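Local coordinates for protein proteasome accessory factor B/C (PafBC) (Paenarthrobacter aurescens, PDB 6SJ9) that probably regulates transcription in the bacterial DNA damage response, joining winged helix-turn-helix DNA-binding regions to WYL and ferredoxin-like WCX domains in one chain, at residues L249-D254 against P297-T302; L292-P297 against V632-G637. All coordinates share one frame; numbering follows the deposited sequence.

Contact 1. Residues L249-D254 against P297-T302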
# COMPACT_ATOMS: atom_id res chain seq x y z
N LEU A 249 19.32 -19.07 1.24
CA LEU A 249 17.98 -19.59 1.03
C LEU A 249 17.97 -20.56 -0.14
O LEU A 249 18.65 -20.34 -1.15
CB LEU A 249 16.99 -18.45 0.77
CG LEU A 249 16.99 -17.29 1.77
CD1 LEU A 249 16.01 -16.21 1.29
CD2 LEU A 249 16.69 -17.74 3.21
N VAL A 250 17.21 -21.64 0.02
CA VAL A 250 16.87 -22.54 -1.08
C VAL A 250 15.42 -22.28 -1.44
O VAL A 250 14.54 -22.44 -0.59
CB VAL A 250 17.10 -24.01 -0.71
CG1 VAL A 250 16.54 -24.88 -1.79
CG2 VAL A 250 18.58 -24.29 -0.51
N ILE A 251 15.17 -21.94 -2.71
CA ILE A 251 13.86 -21.56 -3.21
C ILE A 251 13.52 -22.34 -4.47
O ILE A 251 14.40 -22.73 -5.24
CB ILE A 251 13.79 -20.05 -3.52
CG1 ILE A 251 14.80 -19.70 -4.61
CG2 ILE A 251 14.07 -19.22 -2.29
CD1 ILE A 251 14.72 -18.25 -5.03
N ASP A 252 12.22 -22.60 -4.67
CA ASP A 252 11.75 -23.26 -5.88
C ASP A 252 12.04 -22.40 -7.11
O ASP A 252 11.84 -21.18 -7.10
CB ASP A 252 10.25 -23.52 -5.79
CG ASP A 252 9.89 -24.48 -4.67
OD1 ASP A 252 10.81 -24.99 -3.99
OD2 ASP A 252 8.68 -24.71 -4.45
N LYS A 253 12.47 -23.04 -8.19
CA LYS A 253 12.71 -22.33 -9.44
C LYS A 253 11.44 -21.68 -9.96
O LYS A 253 10.33 -22.17 -9.74
CB LYS A 253 13.27 -23.28 -10.49
CG LYS A 253 14.71 -23.65 -10.24
CD LYS A 253 15.28 -24.45 -11.36
CE LYS A 253 16.76 -24.72 -11.13
NZ LYS A 253 17.65 -23.69 -11.76
N ASP A 254 11.61 -20.51 -10.57
CA ASP A 254 10.51 -19.75 -11.16
C ASP A 254 9.48 -19.26 -10.13
O ASP A 254 8.34 -18.95 -10.49
CB ASP A 254 9.82 -20.53 -12.28
CG ASP A 254 10.78 -20.94 -13.38
OD1 ASP A 254 11.40 -20.02 -13.96
OD2 ASP A 254 10.94 -22.15 -13.65
N PRO A 297 6.26 -23.50 1.72
CA PRO A 297 7.18 -24.52 1.19
C PRO A 297 8.03 -24.04 0.02
O PRO A 297 8.96 -24.74 -0.34
CB PRO A 297 6.24 -25.64 0.75
CG PRO A 297 5.01 -24.89 0.31
CD PRO A 297 4.87 -23.73 1.27
N HIS A 298 7.78 -22.86 -0.54
CA HIS A 298 8.61 -22.38 -1.64
C HIS A 298 10.02 -21.97 -1.21
O HIS A 298 10.84 -21.67 -2.07
CB HIS A 298 7.95 -21.20 -2.33
CG HIS A 298 6.66 -21.54 -3.00
ND1 HIS A 298 6.37 -22.81 -3.47
CD2 HIS A 298 5.56 -20.78 -3.26
CE1 HIS A 298 5.16 -22.81 -4.00
NE2 HIS A 298 4.65 -21.59 -3.89
N VAL A 299 10.33 -21.98 0.08
CA VAL A 299 11.63 -21.53 0.55
C VAL A 299 12.00 -22.34 1.78
O VAL A 299 11.14 -22.72 2.58
CB VAL A 299 11.64 -20.00 0.84
CG1 VAL A 299 10.59 -19.59 1.92
CG2 VAL A 299 13.03 -19.53 1.26
N LYS A 300 13.29 -22.61 1.90
CA LYS A 300 13.89 -23.14 3.11
C LYS A 300 15.06 -22.25 3.47
O LYS A 300 15.88 -21.92 2.61
CB LYS A 300 14.40 -24.59 2.93
CG LYS A 300 15.11 -25.12 4.15
CD LYS A 300 15.78 -26.47 3.83
CE LYS A 300 16.37 -27.16 5.06
NZ LYS A 300 17.15 -28.41 4.67
N VAL A 301 15.11 -21.80 4.72
CA VAL A 301 16.28 -21.09 5.23
C VAL A 301 17.35 -22.14 5.51
O VAL A 301 17.14 -23.05 6.32
CB VAL A 301 15.95 -20.31 6.51
CG1 VAL A 301 17.21 -19.67 7.07
CG2 VAL A 301 14.89 -19.25 6.25
N THR A 302 18.50 -22.04 4.83
CA THR A 302 19.59 -22.89 5.28
C THR A 302 20.41 -22.21 6.37
O THR A 302 20.91 -22.89 7.28
CB THR A 302 20.48 -23.34 4.12
OG1 THR A 302 21.07 -22.21 3.48
CG2 THR A 302 19.67 -24.15 3.09
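Asp-252 and His-298 meet at about a right angle, the carboxylate and imidazole planes turned 67° apart. ND1 of His-298 donates to OD2 of Asp-252 over 3.1 Å in a bent bond; ND1 comes to the oxygen from above the carboxylate plane, and OD2 lies at the ring edge, somewhat tilted from the imidazole plane. A chi1 of -64° sets CG of Asp-252 anti to the carbonyl carbon, on the side of His-298, in the short 3-10 turn ahead of strand 299-303. OD1 of Asp-252 forms a salt bridge with Arg-275, so the two oxygens are engaged by different partners. The backbones are also joined here: Asp-252 N donates to His-298 O at 3.1 Å. Strands 249-252 and 299-302 run antiparallel, their axes approaching to 4.7 Å. Val-250 and Lys-300 form the hydrogen-bonded pair, with Val-250 N 2.9 Å from Lys-300 O and Lys-300 N bonded in return to Val-250 O. This is the pairing of first and last strands in a 2-3-1-4 antiparallel sheet, the ferredoxin-like fold of the WCX domain, with 275-282 on the other side of 245-252. Leu-249, Ile-251, Val-299 and Val-301 share one face, which helix 257-261 helps to cover. There CG2 of Ile-251 meets CG2 of Val-299 at 3.7 Å, the two side chains set at a slant to each other. Leu-249 and Val-301 instead lie side by side, CD2 of Leu-249 resting 3.8 Å from CG2 of Val-301. On the opposite face, CG2 of Val-250 touches CG2 of Thr-302 at 3.8 Å.

Contact 2. Residues L292-P297 against V632-G637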
# COMPACT_ATOMS: atom_id res chain seq x y z
N LEU A 292 9.53 -14.66 4.75
CA LEU A 292 9.79 -16.02 4.27
C LEU A 292 8.72 -17.01 4.71
O LEU A 292 8.29 -17.84 3.92
CB LEU A 292 11.17 -16.47 4.73
CG LEU A 292 12.36 -15.66 4.20
CD1 LEU A 292 13.66 -16.23 4.74
CD2 LEU A 292 12.42 -15.67 2.65
N ALA A 293 8.16 -16.84 5.91
CA ALA A 293 7.05 -17.69 6.35
C ALA A 293 5.85 -17.56 5.42
O ALA A 293 5.11 -18.54 5.22
CB ALA A 293 6.59 -17.27 7.75
N SER A 294 5.64 -16.35 4.87
CA SER A 294 4.56 -16.11 3.92
C SER A 294 4.76 -16.95 2.66
O SER A 294 3.79 -17.25 1.95
CB SER A 294 4.43 -14.60 3.62
OG SER A 294 5.16 -14.24 2.46
N TYR A 295 5.99 -17.33 2.37
CA TYR A 295 6.26 -18.11 1.17
C TYR A 295 6.14 -19.63 1.41
O TYR A 295 6.20 -20.41 0.44
CB TYR A 295 7.66 -17.79 0.64
CG TYR A 295 7.90 -16.35 0.22
CD1 TYR A 295 6.88 -15.57 -0.31
CD2 TYR A 295 9.15 -15.76 0.41
CE1 TYR A 295 7.11 -14.23 -0.67
CE2 TYR A 295 9.40 -14.45 0.04
CZ TYR A 295 8.39 -13.68 -0.49
OH TYR A 295 8.67 -12.36 -0.82
N GLY A 296 5.94 -20.07 2.66
CA GLY A 296 5.73 -21.47 2.97
C GLY A 296 6.74 -22.48 2.44
O GLY A 296 7.95 -22.41 2.72
N PRO A 297 6.26 -23.50 1.72
CA PRO A 297 7.18 -24.52 1.19
C PRO A 297 8.03 -24.04 0.02
O PRO A 297 8.96 -24.74 -0.34
CB PRO A 297 6.24 -25.64 0.75
CG PRO A 297 5.01 -24.89 0.31
CD PRO A 297 4.87 -23.73 1.27
N VAL A 632 -2.00 -16.93 6.15
CA VAL A 632 -2.01 -17.60 7.45
C VAL A 632 -0.58 -17.93 7.88
O VAL A 632 -0.21 -17.79 9.06
CB VAL A 632 -2.89 -18.87 7.43
CG1 VAL A 632 -2.76 -19.64 8.74
CG2 VAL A 632 -4.35 -18.55 7.14
N SER A 633 0.25 -18.43 6.96
CA SER A 633 1.60 -18.77 7.39
C SER A 633 2.41 -17.51 7.66
O SER A 633 3.18 -17.47 8.62
CB SER A 633 2.31 -19.66 6.35
OG SER A 633 2.56 -18.99 5.12
N GLN A 634 2.19 -16.44 6.89
CA GLN A 634 2.90 -15.19 7.19
C GLN A 634 2.72 -14.80 8.64
O GLN A 634 3.69 -14.54 9.36
CB GLN A 634 2.39 -14.05 6.30
CG GLN A 634 3.01 -12.76 6.71
CD GLN A 634 2.63 -11.60 5.84
OE1 GLN A 634 2.17 -11.79 4.72
NE2 GLN A 634 2.81 -10.40 6.35
N HIS A 635 1.49 -14.83 9.12
CA HIS A 635 1.20 -14.27 10.43
C HIS A 635 1.42 -15.25 11.57
O HIS A 635 1.15 -14.91 12.72
CB HIS A 635 -0.22 -13.72 10.41
CG HIS A 635 -0.30 -12.47 9.61
ND1 HIS A 635 -0.87 -12.43 8.36
CD2 HIS A 635 0.23 -11.24 9.84
CE1 HIS A 635 -0.73 -11.21 7.86
NE2 HIS A 635 -0.07 -10.47 8.74
N GLY A 636 1.91 -16.45 11.27
CA GLY A 636 2.62 -17.26 12.26
C GLY A 636 1.93 -17.46 13.60
O GLY A 636 2.56 -17.28 14.64
N GLY A 637 0.67 -17.89 13.59
CA GLY A 637 -0.05 -18.17 14.82
C GLY A 637 -1.06 -17.13 15.25
O GLY A 637 -1.88 -17.41 16.11
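Ser-294 and Gln-634, in the last part of helices 285-294 and 627-634, bring their CA atoms to within 3.8 Å, a very close backbone approach. Beyond them each chain leaves its helix at a glycine with positive phi, Gly-296 and Gly-636, and Gly-296 N turns back to bond Ala-293 O. That same carbonyl oxygen accepts from OG of Ser-633 at 2.6 Å, and the two donors reach it from opposite faces of its plane. A chi1 of 66° puts OG of Ser-633 between its own backbone N and carbonyl carbon, on the side of Ala-293 O in helix 285-294; Trp-654 NE1 also hydrogen-bonds it, tying the junction to helix 645-659. CB of Ala-293 in turn sits 3.5 Å from Ser-633 O. Next to this, CB of Ser-294 presses on CB of Gln-634 at 3.4 Å. CG of Gln-634 is anti to the backbone N (chi1 174°), and the extended side chain runs past Ser-294, whose CB lies 3.8 Å from OE1 of Gln-634. The amide end is held elsewhere, with NE2 bonded to Glu-290 and to the carbonyl of Arg-142, while OG of Ser-294 bonds Glu-291 O. The contact thus joins the topologically matching helices 285-294 and 627-634 of the two ferredoxin-like WCX domains, each the helix before the last strand of a four-stranded 2-3-1-4 sheet.

How the contacts relate
Contacts 1 and 2 lie with their centres about 13 Å apart and share Pro-297, where the chain passes from helix 285-294 into edge strand 299-303. Contact 1 is internal to the first WCX domain; contact 2 joins that domain to the second, more than 300 residues later. Along the chain the segments alternate: 249-254, 292-297, 297-302, then 632-637. Leu-292, in the segment of contact 2, packs its CD1 against CG2 of Val-301 and CD2 of Leu-249. One helix thus packs on the apolar face of the first domain's sheet and also meets the second domain.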